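Side-chain contact in dicer Related Helicase (Caenorhabditis elegans, PDB 6M6Q), which probably couples ATP hydrolysis to RNA binding as a RIG-I-like helicase of the RNA interference pathway, seen here as its N-terminal domain: residues E147-G150 / Y151-E155. Sequence-based numbering, arbitrary orientation.
Sequences ELYG and YSHWE
His153 turns the CD2-NE2 edge of its imidazole onto one face of the Tyr149 ring, a T-shaped pair with centroids 4.6 Å apart and planes at 61°. The phenol meets that edge because chi1 of 168° holds CG beside the Tyr149 carbonyl carbon, on the flank where the imidazole lies. His153 NE2 sits 3.4 Å from Tyr149 CE2, while both imidazole nitrogens are taken up elsewhere, ND1 by the carbonyl of Leu18 and NE2 by Asp138. Were Tyr149 replaced by an alanine, the imidazole edge would probably lose the ring face it packs on, and a gap would open beside helix 131-144.

Behind the rings, Ser152 folds its hydroxyl back over its own helix, and OG donates to Tyr149 O at 2.7 Å. Gly150 O is gripped twice, by His153 N at 2.9 Å and by Glu155 N at 3.0 Å, the two donors arriving from opposite faces of the carbonyl plane. The other flank is looser and partly exposed: Glu147 OE1 comes obliquely to Tyr151 CD1 at 4.3 Å, its carboxylate held instead by Lys223 and Asn225, and the side chain of Glu155 merely lies alongside Gly150 CA, its carboxylate weakly bonded to Tyr11. Trp154, with positive phi (62°), turns the chain out of helix 146-152; Glu155 N to Gly150 O and a weak Trp154 N to Tyr151 O bond make this C-terminal cap a Schellman motif.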
# COMPACT_ATOMS: atom_id res chain seq x y z
N GLU B 147 -24.74 -15.04 9.85
CA GLU B 147 -23.74 -15.40 10.89
C GLU B 147 -22.41 -14.71 10.55
O GLU B 147 -21.79 -14.16 11.46
CB GLU B 147 -23.53 -16.91 10.97
CG GLU B 147 -22.83 -17.38 12.24
CD GLU B 147 -21.32 -17.23 12.27
OE1 GLU B 147 -20.75 -17.24 13.38
OE2 GLU B 147 -20.70 -17.13 11.21
N LEU B 148 -22.00 -14.77 9.29
CA LEU B 148 -20.74 -14.17 8.80
C LEU B 148 -20.85 -12.65 8.91
O LEU B 148 -19.91 -12.04 9.45
CB LEU B 148 -20.48 -14.63 7.36
CG LEU B 148 -19.11 -14.32 6.76
CD1 LEU B 148 -17.96 -14.82 7.64
CD2 LEU B 148 -18.99 -14.93 5.37
N TYR B 149 -22.01 -12.07 8.55
CA TYR B 149 -22.32 -10.63 8.77
C TYR B 149 -22.06 -10.30 10.23
O TYR B 149 -21.25 -9.42 10.50
CB TYR B 149 -23.76 -10.29 8.37
CG TYR B 149 -24.26 -8.94 8.81
CD1 TYR B 149 -25.09 -8.81 9.92
CD2 TYR B 149 -23.95 -7.78 8.11
CE1 TYR B 149 -25.57 -7.58 10.34
CE2 TYR B 149 -24.43 -6.54 8.51
CZ TYR B 149 -25.26 -6.45 9.62
OH TYR B 149 -25.75 -5.24 10.02
N GLY B 150 -22.66 -11.08 11.13
CA GLY B 150 -22.51 -10.91 12.58
C GLY B 150 -21.06 -10.96 13.01
O GLY B 150 -20.63 -10.07 13.78
N TYR B 151 -20.33 -11.95 12.52
CA TYR B 151 -18.93 -12.25 12.89
C TYR B 151 -18.04 -11.06 12.50
O TYR B 151 -17.09 -10.72 13.28
CB TYR B 151 -18.50 -13.57 12.24
CG TYR B 151 -17.20 -14.13 12.76
CD1 TYR B 151 -17.17 -14.95 13.88
CD2 TYR B 151 -16.00 -13.82 12.15
CE1 TYR B 151 -15.98 -15.44 14.39
CE2 TYR B 151 -14.79 -14.32 12.64
CZ TYR B 151 -14.78 -15.13 13.76
OH TYR B 151 -13.60 -15.61 14.26
N SER B 152 -18.37 -10.40 11.38
CA SER B 152 -17.63 -9.23 10.83
C SER B 152 -17.92 -7.98 11.68
O SER B 152 -17.14 -6.99 11.56
CB SER B 152 -17.97 -9.01 9.37
OG SER B 152 -19.19 -8.30 9.22
N HIS B 153 -18.95 -8.03 12.53
CA HIS B 153 -19.45 -6.91 13.37
C HIS B 153 -19.30 -7.22 14.88
O HIS B 153 -19.73 -6.37 15.69
CB HIS B 153 -20.91 -6.62 13.02
CG HIS B 153 -21.10 -5.86 11.76
ND1 HIS B 153 -20.76 -4.54 11.64
CD2 HIS B 153 -21.67 -6.22 10.58
CE1 HIS B 153 -21.09 -4.12 10.43
NE2 HIS B 153 -21.65 -5.12 9.77
N TRP B 154 -18.73 -8.38 15.25
CA TRP B 154 -18.56 -8.82 16.67
C TRP B 154 -19.94 -8.98 17.36
O TRP B 154 -20.10 -8.45 18.51
CB TRP B 154 -17.66 -7.85 17.47
CG TRP B 154 -16.29 -7.59 16.93
CD1 TRP B 154 -15.64 -8.26 15.93
CD2 TRP B 154 -15.34 -6.64 17.45
NE1 TRP B 154 -14.37 -7.76 15.77
CE2 TRP B 154 -14.16 -6.76 16.69
CE3 TRP B 154 -15.38 -5.67 18.46
CZ2 TRP B 154 -13.04 -5.96 16.92
CZ3 TRP B 154 -14.28 -4.88 18.68
CH2 TRP B 154 -13.12 -5.04 17.93
N GLU B 155 -20.87 -9.69 16.74
CA GLU B 155 -22.21 -9.99 17.30
C GLU B 155 -22.06 -10.88 18.55
O GLU B 155 -21.28 -11.86 18.50
CB GLU B 155 -23.06 -10.68 16.24
CG GLU B 155 -24.53 -10.76 16.58
CD GLU B 155 -25.36 -11.37 15.47
OE1 GLU B 155 -25.01 -12.47 15.02
OE2 GLU B 155 -26.33 -10.72 15.04